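Putative epoxide hydrolase protein (Klebsiella pneumoniae subsp. pneumoniae, PDB 5BOV) is a putative epoxide hydrolase of the alpha/beta-hydrolase family and may have monoacylglycerol lipase activity. Local coordinates at residues S129-L137 / H259-F269. Sequence-based numbering, arbitrary orientation.
Sequences SLVSVSGYL and HPAPASYRAKF
Y265, F269 and K268 pack against the type II turn S132-G135 and Y136, where the chain leaves strand 127-133, in a buried contact held by apolar and CH-pi packing. G135 CA sits almost over the centre of the Y265 ring, 3.4 Å from its centroid and 13° off the normal. With Y265 CG between its own backbone N and carbonyl carbon (chi1 51°), the ring is laid flat against G135, and P262 O approaches its opposite face. G135 has backbone angles that suit glycine, and without a side chain its CA can come right up to the ring. F269 turns its edge to the G135-Y136 peptide, F269 CZ lying 3.9 Å from G135 C; the adjoining rim atom, F269 CE1, lies 4.3 Å from L130 CD2. In the alpha/beta-hydrolase sheet, strand 127-133 neighbours 247-252, and 273-278 follows; segment 259-269 lies in the connection between these last two strands and packs at the C-terminal end of 127-133. K268, bent at chi2 and chi3, curls over one face of Y136: K268 CE makes a CH-pi contact 3.8 Å from the Y136 ring centroid, and K268 CB lies 3.5 Å from Y136 CD1. K268 NZ bonds to L240 O and Y136 OH to P241 O, so both polar ends reach one loop. P260 CD meets S134 O at 3.5 Å; this carbonyl and Y136 N are buried without a hydrogen-bonding partner in the model, whereas S134 OG bonds to E251.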
# COMPACT_ATOMS: atom_id res chain seq x y z
N SER A 129 -12.35 8.25 6.30
CA SER A 129 -11.74 7.53 7.40
C SER A 129 -10.64 6.67 6.79
O SER A 129 -10.58 6.52 5.56
CB SER A 129 -12.72 6.67 8.12
OG SER A 129 -13.21 5.58 7.29
N LEU A 130 -9.79 6.17 7.65
CA LEU A 130 -8.58 5.45 7.29
C LEU A 130 -8.36 4.19 8.10
O LEU A 130 -8.58 4.17 9.31
CB LEU A 130 -7.39 6.40 7.58
CG LEU A 130 -6.00 5.89 7.39
CD1 LEU A 130 -5.74 5.49 5.92
CD2 LEU A 130 -4.95 6.90 7.90
N VAL A 131 -8.05 3.07 7.40
CA VAL A 131 -7.55 1.88 8.03
C VAL A 131 -6.10 1.75 7.60
O VAL A 131 -5.80 1.61 6.43
CB VAL A 131 -8.35 0.61 7.67
CG1 VAL A 131 -7.71 -0.60 8.28
CG2 VAL A 131 -9.76 0.76 8.20
N SER A 132 -5.19 1.86 8.57
CA SER A 132 -3.75 1.85 8.28
C SER A 132 -3.08 0.70 9.01
O SER A 132 -2.84 0.75 10.23
CB SER A 132 -3.13 3.20 8.68
OG SER A 132 -1.79 3.32 8.20
N VAL A 133 -2.75 -0.35 8.27
CA VAL A 133 -2.10 -1.47 8.89
C VAL A 133 -0.64 -1.10 9.26
O VAL A 133 0.09 -0.52 8.43
CB VAL A 133 -2.03 -2.71 7.98
CG1 VAL A 133 -1.25 -3.85 8.62
CG2 VAL A 133 -3.41 -3.14 7.56
N SER A 134 -0.25 -1.42 10.47
CA SER A 134 1.08 -1.08 11.05
C SER A 134 1.25 0.39 11.38
O SER A 134 2.37 0.83 11.62
CB SER A 134 2.26 -1.64 10.24
OG SER A 134 2.10 -3.05 10.11
N GLY A 135 0.15 1.16 11.42
CA GLY A 135 0.19 2.46 12.02
C GLY A 135 0.59 3.58 11.05
O GLY A 135 0.03 3.73 10.00
N TYR A 136 1.47 4.43 11.55
CA TYR A 136 1.83 5.66 10.83
C TYR A 136 3.11 5.33 10.08
O TYR A 136 4.19 5.17 10.67
CB TYR A 136 2.09 6.80 11.83
CG TYR A 136 2.40 8.15 11.18
CD1 TYR A 136 1.37 9.03 10.84
CD2 TYR A 136 3.70 8.56 11.00
CE1 TYR A 136 1.63 10.28 10.31
CE2 TYR A 136 3.99 9.83 10.48
CZ TYR A 136 2.96 10.68 10.15
OH TYR A 136 3.27 11.90 9.60
N LEU A 137 3.02 5.28 8.75
CA LEU A 137 4.13 4.83 7.91
C LEU A 137 4.75 5.93 7.05
O LEU A 137 5.60 5.61 6.25
CB LEU A 137 3.68 3.69 7.02
CG LEU A 137 3.29 2.41 7.76
CD1 LEU A 137 3.14 1.25 6.84
CD2 LEU A 137 4.27 2.10 8.85
N HIS A 259 7.96 -3.51 11.69
CA HIS A 259 6.81 -2.67 12.02
C HIS A 259 7.01 -1.99 13.36
O HIS A 259 7.66 -2.54 14.21
CB HIS A 259 5.50 -3.51 12.02
CG HIS A 259 5.48 -4.65 12.98
ND1 HIS A 259 6.08 -5.85 12.73
CD2 HIS A 259 4.92 -4.78 14.20
CE1 HIS A 259 5.87 -6.68 13.74
NE2 HIS A 259 5.16 -6.05 14.66
N PRO A 260 6.42 -0.78 13.53
CA PRO A 260 6.51 -0.13 14.84
C PRO A 260 5.61 -0.70 15.89
O PRO A 260 4.59 -1.36 15.62
CB PRO A 260 6.09 1.34 14.54
CG PRO A 260 5.59 1.37 13.19
CD PRO A 260 5.66 0.03 12.55
N ALA A 261 5.97 -0.46 17.14
CA ALA A 261 5.11 -0.81 18.22
C ALA A 261 3.92 0.16 18.22
O ALA A 261 4.08 1.38 18.07
CB ALA A 261 5.83 -0.70 19.55
N PRO A 262 2.69 -0.35 18.41
CA PRO A 262 1.52 0.57 18.46
C PRO A 262 1.57 1.77 19.35
O PRO A 262 1.19 2.91 18.96
CB PRO A 262 0.37 -0.34 18.89
CG PRO A 262 0.77 -1.67 18.40
CD PRO A 262 2.29 -1.76 18.51
N ALA A 263 2.12 1.62 20.57
CA ALA A 263 2.19 2.82 21.42
C ALA A 263 2.98 3.95 20.76
O ALA A 263 2.82 5.13 21.09
CB ALA A 263 2.83 2.47 22.79
N SER A 264 3.96 3.59 19.94
CA SER A 264 4.87 4.54 19.32
C SER A 264 4.19 5.50 18.36
O SER A 264 4.70 6.62 18.09
CB SER A 264 6.06 3.86 18.65
OG SER A 264 5.74 3.28 17.37
N TYR A 265 3.05 5.07 17.80
CA TYR A 265 2.36 5.90 16.80
C TYR A 265 1.02 6.44 17.29
O TYR A 265 0.31 7.10 16.51
CB TYR A 265 2.25 5.24 15.43
CG TYR A 265 1.71 3.85 15.40
CD1 TYR A 265 0.36 3.59 15.59
CD2 TYR A 265 2.52 2.79 15.01
CE1 TYR A 265 -0.14 2.30 15.50
CE2 TYR A 265 2.05 1.49 14.90
CZ TYR A 265 0.69 1.24 15.12
OH TYR A 265 0.22 -0.07 15.01
N ARG A 266 0.69 6.25 18.56
CA ARG A 266 -0.64 6.70 19.06
C ARG A 266 -0.87 8.19 18.76
O ARG A 266 -1.93 8.57 18.26
CB ARG A 266 -0.81 6.41 20.53
CG ARG A 266 -2.04 7.04 21.14
CD ARG A 266 -3.32 6.47 20.57
NE ARG A 266 -4.54 7.18 21.00
CZ ARG A 266 -5.09 8.23 20.36
NH1 ARG A 266 -4.56 8.73 19.30
NH2 ARG A 266 -6.22 8.74 20.79
N ALA A 267 0.16 8.99 19.03
CA ALA A 267 -0.01 10.42 18.95
C ALA A 267 0.16 10.96 17.55
O ALA A 267 0.06 12.17 17.38
CB ALA A 267 0.98 11.10 19.90
N LYS A 268 0.29 10.08 16.54
CA LYS A 268 0.27 10.54 15.16
C LYS A 268 -1.13 10.63 14.60
O LYS A 268 -1.29 11.17 13.50
CB LYS A 268 1.08 9.63 14.28
CG LYS A 268 2.50 9.41 14.72
CD LYS A 268 3.21 10.71 14.96
CE LYS A 268 3.39 11.55 13.72
NZ LYS A 268 4.13 12.80 14.06
N PHE A 269 -2.14 10.24 15.35
CA PHE A 269 -3.52 10.25 14.85
C PHE A 269 -4.31 11.14 15.85
O PHE A 269 -4.50 10.74 17.02
CB PHE A 269 -4.04 8.87 14.82
CG PHE A 269 -3.30 7.98 13.87
CD1 PHE A 269 -3.58 8.04 12.51
CD2 PHE A 269 -2.27 7.22 14.32
CE1 PHE A 269 -2.82 7.27 11.64
CE2 PHE A 269 -1.52 6.43 13.41
CZ PHE A 269 -1.83 6.45 12.09